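Local coordinates for protein putative glutathionylspermidine synthase (PDB 3N6X) that is of unproven function but is probably an ATP-dependent ligase of the ATP-grasp fold, related to glutathionylspermidine synthase, at residues V105-Q109 against Y127-G133; Y199-L204 against I238-I244; R269-R275 against G306-A312. All coordinates share one frame; numbering follows the deposited sequence. Where two conformers were deposited one is given.

In the fold
Contacts 2 and 3 are adjacent layers, a helix pair packed on a sheet face: the strand pair of contact 3 is almost wholly buried, and its Y274 meets L203, I238 and M242 of contact 2, with Y274 CD2 3.7 Å from M242 CE. Contact 2 is partly buried, Q201 exposed at its rim and P200, L203 and M242 buried. Contact 1, also partly buried, joins two loops and does not touch contact 3, the nearest atoms being about 5 Å apart. Parallel-strand hydrogen bonds and two arginines reaching backbone carbonyls carry contact 3, aliphatic side chains between crossing helices carry contact 2, and aromatic rings with two straight N-H bonds carry contact 1.

Contact 1 (V105-Q109 against Y127-G133); sequences VYHDQ and YRPEMFG
Y106 and Y127 lie with their rings near parallel, planes 24° apart, but slid past each other in opposite directions: the centroids are 5.0 Å apart and overlap is slight. The touching corner is Y106 CE1, which comes over a face of the Y127 ring, 3.4 Å from Y127 CE1. The Y106 ring is held between two aliphatic groups. M131 CB sits over the centre of one face, 3.9 Å from the centroid and only 10° off the normal, a CH-pi contact, while CG2 of V105 lies toward the rim of the opposite face. At the ring's far end the R128 backbone N, in the ring plane, donates to Y106 OH in a nearly straight bond of 3.0 Å, and the same hydroxyl is hydrogen-bonded to G314 O. At the other end the Y106 backbone O accepts from G133 N at 2.7 Å, nearly along the C=O axis, so ring and main chain are both held.

Y127 carries CG anti to its own N (chi1 174°), which turns the ring toward V105, whose O lies at the ring edge. That carbonyl accepts from Q109 NE2 at 2.8 Å, lying in the amide plane. F132 brings CE1 to 3.3 Å from H107 O, beside the Q109 amide.

The contact fastens the turn leaving helix 81-105, just before helix 110-113, to the loop that leads on to strand 144-151. V317 of helix 316-319 touches both tyrosines, and Y302 of helix 298-303 touches M131.

Contact 2 (Y199-L204 against I238-I244); sequences YPQVLL and IAQQMGI
This is a helix-helix packing contact, in which the start of helix 199-209 crosses the C-terminal end of helix 232-242. The axes of the short segments approach to 8.8 Å at a crossing angle of -81°, so they meet over a short patch, closest at P200 and M242. These two residues contribute the largest shares of the buried surface. P200 CG rests 3.6 Å from Q241 CB and, in one of the two conformers of I238, 3.7 Å from I238 CD1, while P200 CB faces M242 CG. The selenomethionine M242 is extended through chi2 (-175°), which carries SE across L203, 4.0 Å from L203 CD2; the bend at chi3 turns CE toward Y274. The L204 and I244 side chains slide past each other, CD1 of L204 reaching CG2 of I244 at 3.7 Å.

Polar contact is confined to the exposed rim. Q201 is folded back at chi2 (-57°), and its NE2 donates to M242 O at 3.1 Å, from above the carbonyl plane rather than on a lone pair; a weak bond also goes to Q241 O. L222 and Y274, on strands beneath, pack against I238 and M242.

Helix 232-242 closes here in a Schellman motif, with G243 at positive phi as the C-prime residue: I244 N bonds to A239 O, and the weaker G243 N to Q240 O bond completes it.

Contact 3 (R269-R275 against G306-A312); sequences RVDVIYR and GVTLANA
Strands 272-275 and 308-310 run parallel at 22°, pairing V272 with T308, I273 with L309 and Y274 with A310. T308 N to D271 O, I273 N to T308 O (2.8 Å), A310 N to I273 O and R275 N to A310 O form the ladder. I273 and L309 lie side by side on one face, L309 CD2 3.8 Å from I273 CB; V272 and T308 pair likewise on the other, where A310 O meets the edge of the Y274 ring.

An arginine extends the pairing at each end. R275 has CG wedged between its N and carbonyl carbon (chi1 61°); NE donates to N311 O at 2.8 Å, NH2 to A312 O at 2.9 Å, and NH1 turns to I277 O. NE and NH2 stand above their carbonyl planes, off the lone pairs. A leucine here would probably leave these carbonyls without their donors and the segment that follows the cis peptide bond between A310 and N311 less firmly fixed. R269 NH2 meets G306 O at 3.1 Å in the carbonyl plane, on a lone pair, and a water joins that oxygen to R269 NE and V270 O.

Within the beta-alpha-beta unit, helix 298-303 lies against the face of I273 and L309, through L298 and Y302. L207 of helix 199-209 touches V272, Y274 and A310 on the other, and strand 220-223 runs parallel to strand 268-275.

Contact 1 (V105-Q109 against Y127-G133)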
loop_
_atom_site.group_PDB
_atom_site.type_symbol
_atom_site.label_atom_id
_atom_site.label_comp_id
_atom_site.label_asym_id
_atom_site.label_seq_id
_atom_site.Cartn_x
_atom_site.Cartn_y
_atom_site.Cartn_z
ATOM N N VAL A 105 0.061 -20.753 -8.510
ATOM C CA VAL A 105 -1.391 -20.935 -8.772
ATOM C C VAL A 105 -1.757 -20.999 -10.231
ATOM O O VAL A 105 -2.811 -21.562 -10.574
ATOM C CB VAL A 105 -2.339 -19.961 -8.029
ATOM C CG1 VAL A 105 -2.482 -20.336 -6.590
ATOM C CG2 VAL A 105 -1.929 -18.501 -8.205
ATOM N N TYR A 106 -0.982 -20.308 -11.084
ATOM C CA TYR A 106 -1.264 -20.260 -12.519
ATOM C C TYR A 106 -0.393 -21.252 -13.294
ATOM O O TYR A 106 -0.406 -21.254 -14.526
ATOM C CB TYR A 106 -1.111 -18.826 -13.044
ATOM C CG TYR A 106 -2.152 -17.883 -12.484
ATOM C CD1 TYR A 106 -3.509 -18.128 -12.665
ATOM C CD2 TYR A 106 -1.782 -16.718 -11.813
ATOM C CE1 TYR A 106 -4.474 -17.260 -12.161
ATOM C CE2 TYR A 106 -2.742 -15.837 -11.308
ATOM C CZ TYR A 106 -4.088 -16.116 -11.482
ATOM O OH TYR A 106 -5.050 -15.277 -10.986
ATOM N N HIS A 107 0.336 -22.125 -12.569
ATOM C CA HIS A 107 1.173 -23.143 -13.192
ATOM C C HIS A 107 0.920 -24.529 -12.611
ATOM O O HIS A 107 -0.165 -25.049 -12.812
ATOM C CB HIS A 107 2.668 -22.730 -13.225
ATOM C CG HIS A 107 2.936 -21.614 -14.198
ATOM N ND1 HIS A 107 2.820 -20.276 -13.823
ATOM C CD2 HIS A 107 3.198 -21.668 -15.527
ATOM C CE1 HIS A 107 3.066 -19.572 -14.918
ATOM N NE2 HIS A 107 3.285 -20.360 -15.971
ATOM N N ASP A 108 1.881 -25.123 -11.878
ATOM C CA ASP A 108 1.728 -26.483 -11.351
ATOM C C ASP A 108 0.895 -26.604 -10.084
ATOM O O ASP A 108 0.542 -27.720 -9.698
ATOM C CB ASP A 108 3.090 -27.177 -11.192
ATOM C CG ASP A 108 3.818 -27.395 -12.523
ATOM O OD1 ASP A 108 3.132 -27.481 -13.574
ATOM O OD2 ASP A 108 5.063 -27.501 -12.507
ATOM N N GLN A 109 0.561 -25.467 -9.440
ATOM C CA GLN A 109 -0.250 -25.443 -8.207
ATOM C C GLN A 109 0.290 -26.405 -7.144
ATOM O O GLN A 109 -0.479 -27.120 -6.504
ATOM C CB GLN A 109 -1.739 -25.689 -8.514
ATOM C CG GLN A 109 -2.306 -24.657 -9.491
ATOM C CD GLN A 109 -3.744 -24.897 -9.873
ATOM O OE1 GLN A 109 -4.254 -26.010 -9.805
ATOM N NE2 GLN A 109 -4.413 -23.851 -10.341
ATOM N N TYR A 127 -9.155 -15.100 -9.002
ATOM C CA TYR A 127 -8.353 -16.094 -9.708
ATOM C C TYR A 127 -8.779 -16.054 -11.174
ATOM O O TYR A 127 -9.958 -16.231 -11.463
ATOM C CB TYR A 127 -8.545 -17.515 -9.111
ATOM C CG TYR A 127 -7.838 -18.599 -9.905
ATOM C CD1 TYR A 127 -6.500 -18.903 -9.670
ATOM C CD2 TYR A 127 -8.477 -19.245 -10.967
ATOM C CE1 TYR A 127 -5.825 -19.856 -10.438
ATOM C CE2 TYR A 127 -7.811 -20.196 -11.744
ATOM C CZ TYR A 127 -6.488 -20.504 -11.469
ATOM O OH TYR A 127 -5.831 -21.442 -12.228
ATOM N N ARG A 128 -7.840 -15.749 -12.091
ATOM C CA ARG A 128 -8.157 -15.596 -13.516
ATOM C C ARG A 128 -7.696 -16.796 -14.311
ATOM O O ARG A 128 -6.494 -16.954 -14.562
ATOM C CB ARG A 128 -7.550 -14.291 -14.093
ATOM C CG ARG A 128 -7.845 -13.041 -13.270
ATOM C CD ARG A 128 -9.109 -12.331 -13.696
ATOM N NE ARG A 128 -9.400 -11.193 -12.825
ATOM C CZ ARG A 128 -10.550 -10.529 -12.830
ATOM N NH1 ARG A 128 -11.519 -10.876 -13.668
ATOM N NH2 ARG A 128 -10.737 -9.510 -12.004
ATOM N N PRO A 129 -8.641 -17.670 -14.737
ATOM C CA PRO A 129 -8.244 -18.847 -15.535
ATOM C C PRO A 129 -7.555 -18.476 -16.859
ATOM O O PRO A 129 -6.813 -19.295 -17.406
ATOM C CB PRO A 129 -9.570 -19.592 -15.755
ATOM C CG PRO A 129 -10.632 -18.565 -15.542
ATOM C CD PRO A 129 -10.104 -17.626 -14.520
ATOM N N GLU A 130 -7.730 -17.202 -17.324
ATOM C CA GLU A 130 -7.075 -16.646 -18.538
ATOM C C GLU A 130 -5.562 -16.570 -18.360
ATOM O O GLU A 130 -4.813 -16.517 -19.346
ATOM C CB GLU A 130 -7.617 -15.236 -18.854
ATOM C CG GLU A 130 -9.106 -15.204 -19.192
ATOM C CD GLU A 130 -10.052 -15.107 -18.009
ATOM O OE1 GLU A 130 -9.577 -15.101 -16.848
ATOM O OE2 GLU A 130 -11.277 -15.046 -18.247
HETATM N N MSE A 131 -5.107 -16.568 -17.096
HETATM C CA MSE A 131 -3.680 -16.492 -16.747
HETATM C C MSE A 131 -3.045 -17.867 -16.491
HETATM O O MSE A 131 -1.834 -17.951 -16.319
HETATM C CB MSE A 131 -3.485 -15.550 -15.555
HETATM C CG MSE A 131 -3.743 -14.094 -15.927
HETATM SE SE MSE A 131 -2.571 -13.515 -17.432
HETATM C CE MSE A 131 -0.878 -13.510 -16.455
ATOM N N PHE A 132 -3.847 -18.942 -16.511
ATOM C CA PHE A 132 -3.344 -20.300 -16.284
ATOM C C PHE A 132 -2.448 -20.751 -17.419
ATOM O O PHE A 132 -2.846 -20.702 -18.581
ATOM C CB PHE A 132 -4.505 -21.306 -16.065
ATOM C CG PHE A 132 -4.027 -22.689 -15.677
ATOM C CD1 PHE A 132 -3.651 -22.972 -14.366
ATOM C CD2 PHE A 132 -3.909 -23.695 -16.629
ATOM C CE1 PHE A 132 -3.169 -24.240 -14.015
ATOM C CE2 PHE A 132 -3.428 -24.962 -16.278
ATOM C CZ PHE A 132 -3.056 -25.224 -14.973
ATOM N N GLY A 133 -1.228 -21.153 -17.077
ATOM C CA GLY A 133 -0.243 -21.602 -18.053
ATOM C C GLY A 133 0.516 -20.473 -18.721
ATOM O O GLY A 133 1.437 -20.729 -19.506
#

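Contact 2 (Y199-L204 against I238-I244)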
loop_
_atom_site.group_PDB
_atom_site.type_symbol
_atom_site.label_atom_id
_atom_site.label_comp_id
_atom_site.label_asym_id
_atom_site.label_seq_id
_atom_site.Cartn_x
_atom_site.Cartn_y
_atom_site.Cartn_z
ATOM N N TYR A 199 12.415 7.334 -6.604
ATOM C CA TYR A 199 11.410 6.271 -6.750
ATOM C C TYR A 199 10.900 6.136 -8.197
ATOM O O TYR A 199 11.043 5.064 -8.759
ATOM C CB TYR A 199 10.236 6.445 -5.736
ATOM C CG TYR A 199 9.091 5.473 -5.963
ATOM C CD1 TYR A 199 8.117 5.721 -6.935
ATOM C CD2 TYR A 199 8.992 4.293 -5.228
ATOM C CE1 TYR A 199 7.104 4.805 -7.192
ATOM C CE2 TYR A 199 7.961 3.383 -5.455
ATOM C CZ TYR A 199 7.029 3.634 -6.452
ATOM O OH TYR A 199 6.007 2.749 -6.683
ATOM N N PRO A 200 10.391 7.228 -8.860
ATOM C CA PRO A 200 9.891 7.081 -10.245
ATOM C C PRO A 200 10.895 6.523 -11.250
ATOM O O PRO A 200 10.509 5.751 -12.133
ATOM C CB PRO A 200 9.464 8.503 -10.604
ATOM C CG PRO A 200 9.101 9.104 -9.314
ATOM C CD PRO A 200 10.111 8.584 -8.348
ATOM N N GLN A 201 12.185 6.866 -11.095
ATOM C CA GLN A 201 13.221 6.373 -11.993
ATOM C C GLN A 201 13.615 4.936 -11.677
ATOM O O GLN A 201 13.929 4.176 -12.594
ATOM C CB GLN A 201 14.437 7.320 -12.024
ATOM C CG GLN A 201 14.166 8.625 -12.785
ATOM C CD GLN A 201 13.715 8.406 -14.213
ATOM O OE1 GLN A 201 14.325 7.660 -14.989
ATOM N NE2 GLN A 201 12.660 9.079 -14.599
ATOM N N VAL A 202 13.541 4.539 -10.389
ATOM C CA VAL A 202 13.748 3.137 -9.982
ATOM C C VAL A 202 12.584 2.303 -10.574
ATOM O O VAL A 202 12.820 1.263 -11.176
ATOM C CB VAL A 202 13.841 2.972 -8.429
ATOM C CG1 VAL A 202 13.843 1.484 -8.025
ATOM C CG2 VAL A 202 15.074 3.691 -7.868
ATOM N N LEU A 203 11.347 2.811 -10.470
ATOM C CA LEU A 203 10.182 2.120 -11.032
ATOM C C LEU A 203 10.266 2.000 -12.571
ATOM O O LEU A 203 10.043 0.919 -13.108
ATOM C CB LEU A 203 8.862 2.807 -10.593
ATOM C CG LEU A 203 7.568 2.306 -11.283
ATOM C CD1 LEU A 203 7.345 0.817 -11.020
ATOM C CD2 LEU A 203 6.353 3.131 -10.835
ATOM N N LEU A 204 10.625 3.095 -13.269
ATOM C CA LEU A 204 10.772 3.053 -14.725
ATOM C C LEU A 204 11.816 2.009 -15.141
ATOM O O LEU A 204 11.578 1.238 -16.064
ATOM C CB LEU A 204 11.135 4.446 -15.285
ATOM C CG LEU A 204 11.444 4.508 -16.802
ATOM C CD1 LEU A 204 10.265 3.983 -17.643
ATOM C CD2 LEU A 204 11.813 5.894 -17.219
ATOM N N ILE A 238 3.075 10.553 -11.435
ATOM C CA ILE A 238 4.102 9.530 -11.568
ATOM C C ILE A 238 4.609 9.388 -13.017
ATOM O O ILE A 238 5.812 9.320 -13.231
ATOM C CB ILE A 238 3.729 8.185 -10.841
ATOM C CG1 ILE A 238 4.975 7.349 -10.504
ATOM C CG2 ILE A 238 2.686 7.376 -11.588
ATOM C CD1 ILE A 238 5.690 7.789 -9.254
ATOM N N ALA A 239 3.700 9.448 -14.010
ATOM C CA ALA A 239 4.078 9.385 -15.439
ATOM C C ALA A 239 4.979 10.583 -15.823
ATOM O O ALA A 239 5.984 10.412 -16.528
ATOM C CB ALA A 239 2.827 9.364 -16.317
ATOM N N GLN A 240 4.645 11.778 -15.320
ATOM C CA GLN A 240 5.461 12.974 -15.559
ATOM C C GLN A 240 6.826 12.813 -14.876
ATOM O O GLN A 240 7.848 13.003 -15.521
ATOM C CB GLN A 240 4.722 14.246 -15.074
ATOM C CG GLN A 240 5.389 15.559 -15.489
ATOM C CD GLN A 240 6.410 16.028 -14.474
ATOM O OE1 GLN A 240 6.232 15.885 -13.249
ATOM N NE2 GLN A 240 7.510 16.593 -14.963
ATOM N N GLN A 241 6.841 12.359 -13.595
ATOM C CA GLN A 241 8.090 12.094 -12.852
ATOM C C GLN A 241 8.959 11.043 -13.563
ATOM O O GLN A 241 10.191 11.112 -13.518
ATOM C CB GLN A 241 7.778 11.639 -11.419
ATOM C CG GLN A 241 7.356 12.766 -10.476
ATOM C CD GLN A 241 8.398 13.856 -10.385
ATOM O OE1 GLN A 241 9.579 13.614 -10.087
ATOM N NE2 GLN A 241 7.994 15.070 -10.696
HETATM N N MSE A 242 8.318 10.086 -14.223
HETATM C CA MSE A 242 9.022 9.029 -14.942
HETATM C C MSE A 242 9.487 9.505 -16.324
HETATM O O MSE A 242 10.488 9.015 -16.835
HETATM C CB MSE A 242 8.103 7.806 -15.101
HETATM C CG MSE A 242 7.997 6.958 -13.847
HETATM SE SE MSE A 242 6.951 5.305 -14.125
HETATM C CE MSE A 242 5.306 5.989 -13.906
ATOM N N GLY A 243 8.709 10.391 -16.945
ATOM C CA GLY A 243 8.984 10.856 -18.301
ATOM C C GLY A 243 8.426 9.913 -19.352
ATOM O O GLY A 243 9.050 9.696 -20.389
ATOM N N ILE A 244 7.266 9.302 -19.068
ATOM C CA ILE A 244 6.596 8.390 -19.998
ATOM C C ILE A 244 5.195 8.927 -20.354
ATOM O O ILE A 244 4.639 9.745 -19.612
ATOM C CB ILE A 244 6.531 6.926 -19.451
ATOM C CG1 ILE A 244 5.614 6.822 -18.171
ATOM C CG2 ILE A 244 7.942 6.360 -19.228
ATOM C CD1 ILE A 244 5.318 5.411 -17.707
#

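Contact 3 (R269-R275 against G306-A312)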
loop_
_atom_site.group_PDB
_atom_site.type_symbol
_atom_site.label_atom_id
_atom_site.label_comp_id
_atom_site.label_asym_id
_atom_site.label_seq_id
_atom_site.Cartn_x
_atom_site.Cartn_y
_atom_site.Cartn_z
ATOM N N ARG A 269 4.983 1.186 -31.386
ATOM C CA ARG A 269 4.833 -0.030 -30.575
ATOM C C ARG A 269 5.065 0.196 -29.084
ATOM O O ARG A 269 6.017 0.871 -28.698
ATOM C CB ARG A 269 5.704 -1.189 -31.081
ATOM C CG ARG A 269 5.131 -2.531 -30.653
ATOM C CD ARG A 269 6.040 -3.681 -30.936
ATOM N NE ARG A 269 5.587 -4.888 -30.241
ATOM C CZ ARG A 269 5.808 -6.123 -30.676
ATOM N NH1 ARG A 269 6.453 -6.325 -31.821
ATOM N NH2 ARG A 269 5.369 -7.167 -29.982
ATOM N N VAL A 270 4.163 -0.346 -28.254
ATOM C CA VAL A 270 4.258 -0.256 -26.795
ATOM C C VAL A 270 4.714 -1.601 -26.267
ATOM O O VAL A 270 4.115 -2.629 -26.607
ATOM C CB VAL A 270 2.915 0.196 -26.169
ATOM C CG1 VAL A 270 2.918 -0.001 -24.651
ATOM C CG2 VAL A 270 2.605 1.656 -26.531
ATOM N N ASP A 271 5.810 -1.618 -25.482
ATOM C CA ASP A 271 6.356 -2.880 -24.984
ATOM C C ASP A 271 5.927 -3.211 -23.563
ATOM O O ASP A 271 5.744 -4.391 -23.240
ATOM C CB ASP A 271 7.884 -2.908 -25.134
ATOM C CG ASP A 271 8.322 -2.649 -26.570
ATOM O OD1 ASP A 271 7.985 -3.481 -27.456
ATOM O OD2 ASP A 271 8.916 -1.580 -26.824
ATOM N N VAL A 272 5.789 -2.181 -22.706
ATOM C CA VAL A 272 5.403 -2.361 -21.307
ATOM C C VAL A 272 4.318 -1.356 -20.947
ATOM O O VAL A 272 4.476 -0.161 -21.204
ATOM C CB VAL A 272 6.619 -2.256 -20.319
ATOM C CG1 VAL A 272 6.193 -2.569 -18.884
ATOM C CG2 VAL A 272 7.779 -3.160 -20.750
ATOM N N ILE A 273 3.223 -1.833 -20.336
ATOM C CA ILE A 273 2.144 -0.960 -19.863
ATOM C C ILE A 273 2.069 -1.027 -18.344
ATOM O O ILE A 273 1.813 -2.101 -17.776
ATOM C CB ILE A 273 0.766 -1.324 -20.497
ATOM C CG1 ILE A 273 0.764 -1.119 -22.021
ATOM C CG2 ILE A 273 -0.369 -0.533 -19.822
ATOM C CD1 ILE A 273 -0.349 -1.934 -22.759
ATOM N N TYR A 274 2.291 0.108 -17.689
ATOM C CA TYR A 274 2.105 0.221 -16.261
ATOM C C TYR A 274 0.626 0.501 -16.102
ATOM O O TYR A 274 0.169 1.598 -16.421
ATOM C CB TYR A 274 2.991 1.360 -15.702
ATOM C CG TYR A 274 2.745 1.753 -14.256
ATOM C CD1 TYR A 274 2.271 0.828 -13.329
ATOM C CD2 TYR A 274 3.113 3.009 -13.788
ATOM C CE1 TYR A 274 2.033 1.189 -12.002
ATOM C CE2 TYR A 274 2.912 3.373 -12.454
ATOM C CZ TYR A 274 2.360 2.463 -11.567
ATOM O OH TYR A 274 2.150 2.824 -10.252
ATOM N N ARG A 275 -0.160 -0.548 -15.801
ATOM C CA ARG A 275 -1.617 -0.390 -15.755
ATOM C C ARG A 275 -2.135 0.132 -14.430
ATOM O O ARG A 275 -1.831 -0.431 -13.373
ATOM C CB ARG A 275 -2.372 -1.675 -16.217
ATOM C CG ARG A 275 -2.111 -2.916 -15.382
ATOM C CD ARG A 275 -3.386 -3.682 -15.081
ATOM N NE ARG A 275 -3.132 -4.814 -14.185
ATOM C CZ ARG A 275 -3.645 -4.926 -12.961
ATOM N NH1 ARG A 275 -4.480 -4.004 -12.496
ATOM N NH2 ARG A 275 -3.345 -5.976 -12.200
ATOM N N GLY A 306 3.472 -10.499 -26.583
ATOM C CA GLY A 306 3.681 -9.303 -27.398
ATOM C C GLY A 306 3.768 -8.011 -26.608
ATOM O O GLY A 306 4.096 -6.958 -27.169
ATOM N N VAL A 307 3.449 -8.075 -25.299
ATOM C CA VAL A 307 3.470 -6.914 -24.403
ATOM C C VAL A 307 3.587 -7.390 -22.941
ATOM O O VAL A 307 3.252 -8.537 -22.636
ATOM C CB VAL A 307 2.202 -5.987 -24.622
ATOM C CG1 VAL A 307 0.942 -6.570 -23.948
ATOM C CG2 VAL A 307 2.462 -4.554 -24.150
ATOM N N THR A 308 4.047 -6.506 -22.048
ATOM C CA THR A 308 4.081 -6.770 -20.614
ATOM C C THR A 308 3.104 -5.837 -19.915
ATOM O O THR A 308 3.129 -4.633 -20.164
ATOM C CB THR A 308 5.493 -6.579 -20.036
ATOM O OG1 THR A 308 6.376 -7.501 -20.655
ATOM C CG2 THR A 308 5.532 -6.794 -18.511
ATOM N N LEU A 309 2.253 -6.396 -19.034
ATOM C CA LEU A 309 1.352 -5.623 -18.175
ATOM C C LEU A 309 1.903 -5.641 -16.767
ATOM O O LEU A 309 2.371 -6.680 -16.297
ATOM C CB LEU A 309 -0.086 -6.191 -18.197
ATOM C CG LEU A 309 -0.810 -6.164 -19.573
ATOM C CD1 LEU A 309 -2.200 -6.737 -19.463
ATOM C CD2 LEU A 309 -0.869 -4.759 -20.145
ATOM N N ALA A 310 1.926 -4.489 -16.125
ATOM C CA ALA A 310 2.449 -4.359 -14.773
ATOM C C ALA A 310 1.531 -3.452 -13.962
ATOM O O ALA A 310 1.324 -2.320 -14.356
ATOM C CB ALA A 310 3.859 -3.783 -14.814
ATOM N N ASN A 311 0.903 -3.958 -12.883
ATOM C CA ASN A 311 1.045 -5.344 -12.405
ATOM C C ASN A 311 0.339 -6.331 -13.343
ATOM O O ASN A 311 -0.524 -5.939 -14.141
ATOM C CB ASN A 311 0.495 -5.475 -10.984
ATOM C CG ASN A 311 1.334 -4.784 -9.928
ATOM O OD1 ASN A 311 2.431 -4.281 -10.184
ATOM N ND2 ASN A 311 0.862 -4.800 -8.705
ATOM N N ALA A 312 0.766 -7.593 -13.301
ATOM C CA ALA A 312 0.188 -8.653 -14.109
ATOM C C ALA A 312 -1.304 -8.773 -13.861
ATOM O O ALA A 312 -1.791 -8.368 -12.802
ATOM C CB ALA A 312 0.864 -9.975 -13.777
HETATM O O HOH W 1 3.485 -4.676 -28.261
HETATM O O HOH W 2 6.959 -6.090 -26.723
HETATM O O HOH W 3 -1.004 -2.216 -11.511
#